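Local coordinates for D-methionine transport system permease protein MetI (Escherichia coli, PDB 3TUI) that forms the membrane-spanning part of an ABC importer for methionine, including D-methionine, and probably carries the substrate across the inner membrane, at residues A[19-28]-A[150-161]; A[31-42]-A[104-115]. All coordinates share one frame; numbering follows the deposited sequence.

How the contacts relate
The chain starts in the long helix 3-40, and both contacts draw on it. Its middle, 19-28, meets 150-161 of helix 130-163 after 121 mostly helical residues and so closes the larger loop, contact 1. Further on, 31-42 takes in the last turns of the same helix and the residues after it; it pairs with 104-115, the last turns of helix 89-112 and the turn that follows, in contact 2. Contact 2 is therefore nested inside the loop of contact 1. The centres lie 18 Å apart, yet the two touch: Ile104 packs on Phe28, Gly27 and Thr153, and Met107 on Ile152. Together they tie helices 3-40, 89-112 and 130-163 into one bundle.

Contact 1: A[19-28]-A[150-161]; sequences MTFVSGFFGF and ATITLITLVGYS
Leu154 lays its CD2 methyl over one face of the Phe21 ring, a CH-pi contact with CD2 3.8 Å from the centroid. The Phe28 ring receives Thr153 CB at its edge, in plane, while Ala150 CA stands oblique to it, 3.7 Å from Phe28 CZ. Both rings belong to a crossing of two transmembrane helices in the membrane domain of a type 1 ABC importer. The axes come within 8.6 Å and run roughly antiparallel, at 127°. Farther along the crossing from Phe28, the Thr20 side chain is a knob in a hole made by Leu154, Leu157, Val158 and Ser161. Thr20 CG2 lies anti to the backbone N, which sends this methyl toward Leu154 O and Val158 CG2. Its OG1 is already bonded to Thr16 O, one turn back. Gly24 presents bare backbone to Leu154 and Leu157. Leu196 and Ile203 of helix 186-211 cover Val158 and Leu154, and Pro67 of the second subunit also packs on Val158. Next to Gly24, the branch end of Leu157 reaches the first helix, with CD1 3.4 Å from Gly24 N and close to Ser23 CB.

Contact 2: A[31-42]-A[104-115]; sequences GLPVGVLLYVTR and IARMVENALLEI
Tyr39 turns its CG anti to the backbone N (chi1 180°), and this carries the ring across to Leu112. Glu109 also has CG anti to the backbone N (chi1 -174°), which lays CG 3.6 Å from Tyr39 CA; a bend at chi2 then turns the carboxylate toward Leu38 and Arg42. Leu112 CB stands over the centre of one ring face, 3.6 Å from the Tyr39 centroid, a CH-pi contact. Leu113 CG meets the same ring at its edge, in plane. With an alanine at Tyr39, Leu112 CB would probably face a gap and Leu113 would lose the ring edge it packs on. Leu113 CD1 lies over one face of the Arg42 guanidinium. The salt bridge from Arg42 NH1 to Glu109 OE2 is long, 3.9 Å, and the arginine is poorly ordered. That same OE2 is hydrogen-bonded to Tyr53 OH.

Toward the start of both segments the helices pack as knobs into holes, their axes 7.3 Å apart. Ala105 sits among Gly31, Val34, Gly35 and Leu38, and Val108 among Gly31, Leu32, Gly35 and Val36. Gly31 and Gly35, four residues apart, put bare backbone against the other helix and let it come close: Gly35 CA is 3.9 Å from Ala105 CA. The crossing lies near the predicted cytoplasmic end of the membrane span, with Tyr53 of helix 50-64 against Leu38 and Leu138 of helix 130-163 against Tyr39.

Contact 1: A[19-28]-A[150-161]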
# COMPACT_ATOMS: atom_id res chain seq x y z
N MET A 19 16.42 -32.26 -24.87
CA MET A 19 16.81 -30.93 -25.28
C MET A 19 16.28 -29.89 -24.30
O MET A 19 17.04 -29.11 -23.71
CB MET A 19 16.26 -30.67 -26.69
CG MET A 19 17.08 -31.28 -27.82
SD MET A 19 16.48 -30.85 -29.48
CE MET A 19 14.97 -31.84 -29.54
N THR A 20 14.96 -29.92 -24.12
CA THR A 20 14.22 -28.91 -23.35
C THR A 20 14.76 -28.82 -21.93
O THR A 20 15.19 -27.74 -21.51
CB THR A 20 12.69 -29.21 -23.36
OG1 THR A 20 12.20 -29.18 -24.71
CG2 THR A 20 11.91 -28.19 -22.55
N PHE A 21 14.78 -29.95 -21.22
CA PHE A 21 15.26 -29.97 -19.82
C PHE A 21 16.74 -29.69 -19.65
O PHE A 21 17.12 -28.94 -18.76
CB PHE A 21 14.89 -31.28 -19.15
CG PHE A 21 13.51 -31.27 -18.59
CD1 PHE A 21 13.26 -30.72 -17.32
CD2 PHE A 21 12.43 -31.74 -19.34
CE1 PHE A 21 11.95 -30.68 -16.78
CE2 PHE A 21 11.12 -31.70 -18.81
CZ PHE A 21 10.89 -31.17 -17.52
N VAL A 22 17.58 -30.27 -20.50
CA VAL A 22 19.01 -29.98 -20.49
C VAL A 22 19.33 -28.50 -20.82
O VAL A 22 20.06 -27.84 -20.08
CB VAL A 22 19.76 -30.91 -21.47
CG1 VAL A 22 21.26 -30.58 -21.50
CG2 VAL A 22 19.52 -32.36 -21.10
N SER A 23 18.80 -28.00 -21.93
CA SER A 23 18.97 -26.59 -22.25
C SER A 23 18.55 -25.75 -21.07
O SER A 23 19.21 -24.76 -20.73
CB SER A 23 18.17 -26.19 -23.49
OG SER A 23 18.91 -26.31 -24.69
N GLY A 24 17.44 -26.13 -20.44
CA GLY A 24 16.92 -25.36 -19.33
C GLY A 24 17.99 -25.22 -18.27
O GLY A 24 18.42 -24.12 -17.92
N PHE A 25 18.47 -26.38 -17.82
CA PHE A 25 19.46 -26.47 -16.77
C PHE A 25 20.67 -25.57 -17.04
O PHE A 25 21.06 -24.75 -16.20
CB PHE A 25 19.90 -27.92 -16.62
CG PHE A 25 20.96 -28.13 -15.60
CD1 PHE A 25 20.64 -28.22 -14.26
CD2 PHE A 25 22.30 -28.22 -15.98
CE1 PHE A 25 21.62 -28.41 -13.31
CE2 PHE A 25 23.29 -28.41 -15.04
CZ PHE A 25 22.95 -28.50 -13.70
N PHE A 26 21.27 -25.73 -18.20
CA PHE A 26 22.44 -24.94 -18.51
C PHE A 26 22.10 -23.46 -18.55
O PHE A 26 22.89 -22.63 -18.10
CB PHE A 26 23.06 -25.40 -19.83
CG PHE A 26 24.05 -26.50 -19.66
CD1 PHE A 26 25.38 -26.22 -19.41
CD2 PHE A 26 23.63 -27.83 -19.67
CE1 PHE A 26 26.29 -27.24 -19.23
CE2 PHE A 26 24.53 -28.85 -19.49
CZ PHE A 26 25.86 -28.56 -19.27
N GLY A 27 20.92 -23.15 -19.07
CA GLY A 27 20.49 -21.77 -19.17
C GLY A 27 20.35 -21.08 -17.82
O GLY A 27 20.53 -19.86 -17.68
N PHE A 28 20.01 -21.87 -16.81
CA PHE A 28 19.92 -21.34 -15.47
C PHE A 28 21.30 -21.26 -14.82
O PHE A 28 21.64 -20.25 -14.19
CB PHE A 28 18.91 -22.16 -14.66
CG PHE A 28 17.50 -21.62 -14.74
CD1 PHE A 28 16.68 -21.94 -15.82
CD2 PHE A 28 17.00 -20.79 -13.75
CE1 PHE A 28 15.38 -21.43 -15.92
CE2 PHE A 28 15.69 -20.28 -13.84
CZ PHE A 28 14.89 -20.60 -14.93
N ALA A 150 11.11 -20.99 -14.14
CA ALA A 150 11.57 -22.28 -14.65
C ALA A 150 10.49 -22.94 -15.50
O ALA A 150 10.73 -23.39 -16.65
CB ALA A 150 11.96 -23.20 -13.48
N THR A 151 9.31 -23.02 -14.89
CA THR A 151 8.12 -23.44 -15.61
C THR A 151 8.16 -22.64 -16.89
O THR A 151 8.37 -23.20 -17.97
CB THR A 151 6.82 -23.16 -14.82
OG1 THR A 151 6.95 -23.62 -13.47
CG2 THR A 151 5.60 -23.83 -15.51
N ILE A 152 8.01 -21.33 -16.79
CA ILE A 152 7.90 -20.57 -18.02
C ILE A 152 9.10 -20.74 -18.98
O ILE A 152 8.93 -20.64 -20.20
CB ILE A 152 7.56 -19.08 -17.76
CG1 ILE A 152 7.03 -18.44 -19.04
CG2 ILE A 152 8.73 -18.35 -17.15
CD1 ILE A 152 5.57 -18.80 -19.29
N THR A 153 10.30 -21.04 -18.47
CA THR A 153 11.48 -21.26 -19.33
C THR A 153 11.45 -22.59 -20.12
O THR A 153 11.62 -22.62 -21.36
CB THR A 153 12.79 -21.20 -18.46
OG1 THR A 153 13.03 -19.84 -18.08
CG2 THR A 153 14.03 -21.72 -19.22
N LEU A 154 11.24 -23.69 -19.39
CA LEU A 154 11.09 -25.02 -19.98
C LEU A 154 10.01 -25.07 -21.06
O LEU A 154 10.24 -25.64 -22.14
CB LEU A 154 10.76 -26.02 -18.88
CG LEU A 154 11.93 -26.44 -18.00
CD1 LEU A 154 11.43 -26.95 -16.69
CD2 LEU A 154 12.78 -27.49 -18.72
N ILE A 155 8.85 -24.48 -20.78
CA ILE A 155 7.86 -24.36 -21.83
C ILE A 155 8.46 -23.60 -23.00
O ILE A 155 8.40 -24.08 -24.13
CB ILE A 155 6.52 -23.71 -21.39
CG1 ILE A 155 5.73 -24.70 -20.53
CG2 ILE A 155 5.65 -23.38 -22.63
CD1 ILE A 155 4.69 -24.04 -19.59
N THR A 156 9.04 -22.42 -22.76
CA THR A 156 9.61 -21.71 -23.89
C THR A 156 10.55 -22.67 -24.64
O THR A 156 10.48 -22.79 -25.88
CB THR A 156 10.35 -20.40 -23.49
OG1 THR A 156 9.41 -19.35 -23.25
CG2 THR A 156 11.30 -19.96 -24.58
N LEU A 157 11.43 -23.36 -23.90
CA LEU A 157 12.35 -24.27 -24.58
C LEU A 157 11.73 -25.36 -25.46
O LEU A 157 12.34 -25.74 -26.46
CB LEU A 157 13.39 -24.88 -23.64
CG LEU A 157 14.45 -23.81 -23.44
CD1 LEU A 157 15.56 -24.39 -22.62
CD2 LEU A 157 14.98 -23.46 -24.81
N VAL A 158 10.54 -25.86 -25.11
CA VAL A 158 9.85 -26.77 -26.03
C VAL A 158 9.66 -26.17 -27.42
O VAL A 158 10.15 -26.72 -28.44
CB VAL A 158 8.48 -27.19 -25.53
CG1 VAL A 158 7.66 -27.80 -26.71
CG2 VAL A 158 8.59 -28.11 -24.31
N GLY A 159 8.97 -25.03 -27.49
CA GLY A 159 8.83 -24.35 -28.77
C GLY A 159 10.16 -24.14 -29.48
O GLY A 159 10.25 -24.25 -30.71
N TYR A 160 11.20 -23.84 -28.70
CA TYR A 160 12.54 -23.59 -29.21
C TYR A 160 13.16 -24.85 -29.78
O TYR A 160 13.69 -24.84 -30.90
CB TYR A 160 13.37 -23.06 -28.06
CG TYR A 160 13.36 -21.55 -27.94
CD1 TYR A 160 12.31 -20.80 -28.50
CD2 TYR A 160 14.42 -20.88 -27.32
CE1 TYR A 160 12.31 -19.41 -28.41
CE2 TYR A 160 14.42 -19.49 -27.22
CZ TYR A 160 13.37 -18.76 -27.77
OH TYR A 160 13.39 -17.39 -27.67
N SER A 161 13.08 -25.93 -29.00
CA SER A 161 13.55 -27.24 -29.44
C SER A 161 12.72 -27.74 -30.63
O SER A 161 13.25 -28.33 -31.56
CB SER A 161 13.52 -28.28 -28.31
OG SER A 161 12.21 -28.53 -27.83

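Contact 2: A[31-42]-A[104-115]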
# COMPACT_ATOMS: atom_id res chain seq x y z
N GLY A 31 22.00 -17.88 -16.72
CA GLY A 31 21.11 -16.76 -16.46
C GLY A 31 20.91 -16.40 -14.99
O GLY A 31 20.71 -15.22 -14.64
N LEU A 32 20.97 -17.41 -14.12
CA LEU A 32 20.74 -17.25 -12.69
C LEU A 32 21.75 -16.32 -12.02
O LEU A 32 21.37 -15.33 -11.39
CB LEU A 32 20.68 -18.61 -11.97
CG LEU A 32 20.41 -18.43 -10.48
CD1 LEU A 32 18.99 -17.89 -10.26
CD2 LEU A 32 20.66 -19.70 -9.67
N PRO A 33 23.05 -16.64 -12.13
CA PRO A 33 24.11 -15.71 -11.73
C PRO A 33 24.08 -14.42 -12.52
O PRO A 33 24.43 -13.37 -11.99
CB PRO A 33 25.39 -16.49 -12.05
CG PRO A 33 24.98 -17.89 -11.99
CD PRO A 33 23.60 -17.94 -12.54
N VAL A 34 23.68 -14.49 -13.78
CA VAL A 34 23.60 -13.26 -14.56
C VAL A 34 22.51 -12.38 -13.95
O VAL A 34 22.72 -11.18 -13.70
CB VAL A 34 23.34 -13.52 -16.06
CG1 VAL A 34 23.12 -12.20 -16.78
CG2 VAL A 34 24.48 -14.26 -16.67
N GLY A 35 21.35 -12.99 -13.70
CA GLY A 35 20.22 -12.29 -13.12
C GLY A 35 20.57 -11.64 -11.80
O GLY A 35 20.41 -10.44 -11.63
N VAL A 36 21.07 -12.45 -10.88
CA VAL A 36 21.53 -11.98 -9.58
C VAL A 36 22.44 -10.77 -9.71
O VAL A 36 22.29 -9.78 -8.99
CB VAL A 36 22.27 -13.08 -8.81
CG1 VAL A 36 23.07 -12.48 -7.67
CG2 VAL A 36 21.30 -14.12 -8.30
N LEU A 37 23.39 -10.86 -10.63
CA LEU A 37 24.39 -9.82 -10.72
C LEU A 37 23.86 -8.64 -11.54
O LEU A 37 24.49 -7.59 -11.60
CB LEU A 37 25.72 -10.39 -11.25
CG LEU A 37 26.40 -11.49 -10.40
CD1 LEU A 37 27.54 -12.19 -11.16
CD2 LEU A 37 26.93 -11.00 -9.05
N LEU A 38 22.69 -8.83 -12.17
CA LEU A 38 21.90 -7.73 -12.74
C LEU A 38 21.06 -6.97 -11.71
O LEU A 38 20.74 -5.80 -11.91
CB LEU A 38 20.96 -8.23 -13.85
CG LEU A 38 21.28 -8.22 -15.34
CD1 LEU A 38 20.21 -9.01 -16.09
CD2 LEU A 38 21.34 -6.79 -15.86
N TYR A 39 20.67 -7.67 -10.65
CA TYR A 39 19.84 -7.11 -9.58
C TYR A 39 20.70 -6.21 -8.72
O TYR A 39 20.37 -5.04 -8.54
CB TYR A 39 19.21 -8.23 -8.73
CG TYR A 39 18.33 -7.75 -7.57
CD1 TYR A 39 17.11 -7.14 -7.83
CD2 TYR A 39 18.68 -7.99 -6.23
CE1 TYR A 39 16.27 -6.72 -6.80
CE2 TYR A 39 17.84 -7.57 -5.18
CZ TYR A 39 16.64 -6.93 -5.47
OH TYR A 39 15.78 -6.50 -4.47
N VAL A 40 21.82 -6.75 -8.26
CA VAL A 40 22.73 -6.00 -7.38
C VAL A 40 23.18 -4.68 -7.99
O VAL A 40 23.18 -3.65 -7.32
CB VAL A 40 23.97 -6.82 -6.91
CG1 VAL A 40 23.56 -8.20 -6.42
CG2 VAL A 40 25.00 -6.94 -8.02
N THR A 41 23.56 -4.69 -9.26
CA THR A 41 24.26 -3.54 -9.85
C THR A 41 23.40 -2.30 -10.05
O THR A 41 23.93 -1.21 -10.31
CB THR A 41 24.94 -3.91 -11.17
OG1 THR A 41 23.98 -4.49 -12.05
CG2 THR A 41 26.09 -4.87 -10.92
N ARG A 42 22.08 -2.45 -9.94
CA ARG A 42 21.16 -1.32 -10.06
C ARG A 42 21.41 -0.25 -9.00
O ARG A 42 21.95 -0.54 -7.93
CB ARG A 42 19.71 -1.80 -10.01
CG ARG A 42 19.15 -2.17 -11.37
CD ARG A 42 18.00 -3.16 -11.29
NE ARG A 42 16.79 -2.58 -10.73
CZ ARG A 42 15.67 -2.39 -11.42
NH1 ARG A 42 15.63 -2.69 -12.71
NH2 ARG A 42 14.60 -1.86 -10.83
N ILE A 104 16.07 -16.13 -18.97
CA ILE A 104 16.19 -16.53 -17.59
C ILE A 104 16.73 -15.36 -16.74
O ILE A 104 16.09 -14.97 -15.76
CB ILE A 104 17.08 -17.76 -17.47
CG1 ILE A 104 16.32 -18.98 -18.01
CG2 ILE A 104 17.53 -17.94 -16.01
CD1 ILE A 104 17.17 -20.19 -18.27
N ALA A 105 17.87 -14.78 -17.13
CA ALA A 105 18.46 -13.72 -16.31
C ALA A 105 17.49 -12.55 -16.08
O ALA A 105 17.32 -12.10 -14.94
CB ALA A 105 19.76 -13.22 -16.89
N ARG A 106 16.87 -12.07 -17.15
CA ARG A 106 15.87 -11.03 -16.99
C ARG A 106 14.79 -11.42 -15.98
O ARG A 106 14.42 -10.61 -15.13
CB ARG A 106 15.22 -10.67 -18.32
CG ARG A 106 14.39 -9.42 -18.22
CD ARG A 106 15.12 -8.32 -17.43
NE ARG A 106 16.41 -7.93 -18.01
CZ ARG A 106 16.59 -6.82 -18.72
NH1 ARG A 106 15.57 -6.00 -18.93
NH2 ARG A 106 17.79 -6.53 -19.22
N MET A 107 14.29 -12.65 -16.08
CA MET A 107 13.28 -13.11 -15.13
C MET A 107 13.77 -13.15 -13.71
O MET A 107 13.10 -12.67 -12.80
CB MET A 107 12.69 -14.46 -15.49
CG MET A 107 11.74 -14.38 -16.64
SD MET A 107 11.21 -16.05 -16.99
CE MET A 107 10.13 -15.72 -18.40
N VAL A 108 14.96 -13.72 -13.53
CA VAL A 108 15.53 -13.84 -12.20
C VAL A 108 15.61 -12.48 -11.47
O VAL A 108 15.16 -12.35 -10.33
CB VAL A 108 16.91 -14.50 -12.25
CG1 VAL A 108 17.50 -14.54 -10.85
CG2 VAL A 108 16.79 -15.93 -12.83
N GLU A 109 16.14 -11.48 -12.16
CA GLU A 109 16.21 -10.12 -11.61
C GLU A 109 14.82 -9.55 -11.35
O GLU A 109 14.57 -8.90 -10.33
CB GLU A 109 16.98 -9.20 -12.55
CG GLU A 109 17.23 -7.79 -12.00
CD GLU A 109 17.14 -6.73 -13.08
OE1 GLU A 109 16.27 -6.87 -13.96
OE2 GLU A 109 17.97 -5.79 -13.08
N ASN A 110 13.90 -9.76 -12.28
CA ASN A 110 12.56 -9.31 -12.02
C ASN A 110 11.97 -10.03 -10.81
O ASN A 110 11.22 -9.44 -10.04
CB ASN A 110 11.68 -9.51 -13.26
CG ASN A 110 11.93 -8.45 -14.33
OD1 ASN A 110 12.48 -7.37 -14.04
ND2 ASN A 110 11.52 -8.74 -15.58
N ALA A 111 12.29 -11.30 -10.64
CA ALA A 111 11.85 -12.01 -9.44
C ALA A 111 12.52 -11.41 -8.20
O ALA A 111 11.84 -11.09 -7.21
CB ALA A 111 12.10 -13.52 -9.55
N LEU A 112 13.84 -11.24 -8.25
CA LEU A 112 14.50 -10.64 -7.11
C LEU A 112 13.84 -9.29 -6.79
O LEU A 112 13.63 -8.98 -5.61
CB LEU A 112 16.01 -10.50 -7.30
CG LEU A 112 16.81 -11.80 -7.20
CD1 LEU A 112 18.28 -11.61 -7.61
CD2 LEU A 112 16.70 -12.39 -5.81
N LEU A 113 13.47 -8.50 -7.80
CA LEU A 113 12.94 -7.15 -7.54
C LEU A 113 11.59 -7.12 -6.75
O LEU A 113 11.18 -6.06 -6.25
CB LEU A 113 12.80 -6.36 -8.85
CG LEU A 113 14.07 -5.86 -9.56
CD1 LEU A 113 13.69 -5.46 -10.97
CD2 LEU A 113 14.72 -4.71 -8.87
N GLU A 114 10.93 -8.29 -6.69
CA GLU A 114 9.72 -8.54 -5.88
C GLU A 114 9.97 -8.53 -4.38
O GLU A 114 9.04 -8.37 -3.61
CB GLU A 114 9.14 -9.90 -6.21
CG GLU A 114 8.73 -10.12 -7.65
CD GLU A 114 7.39 -9.50 -7.97
OE1 GLU A 114 6.41 -10.26 -8.16
OE2 GLU A 114 7.32 -8.24 -8.02
N ILE A 115 11.22 -8.79 -3.99
CA ILE A 115 11.63 -8.83 -2.59
C ILE A 115 11.87 -7.44 -2.02
O ILE A 115 12.71 -6.69 -2.53
CB ILE A 115 12.93 -9.62 -2.41
CG1 ILE A 115 12.80 -11.01 -3.00
CG2 ILE A 115 13.29 -9.69 -0.93
CD1 ILE A 115 14.02 -11.85 -2.80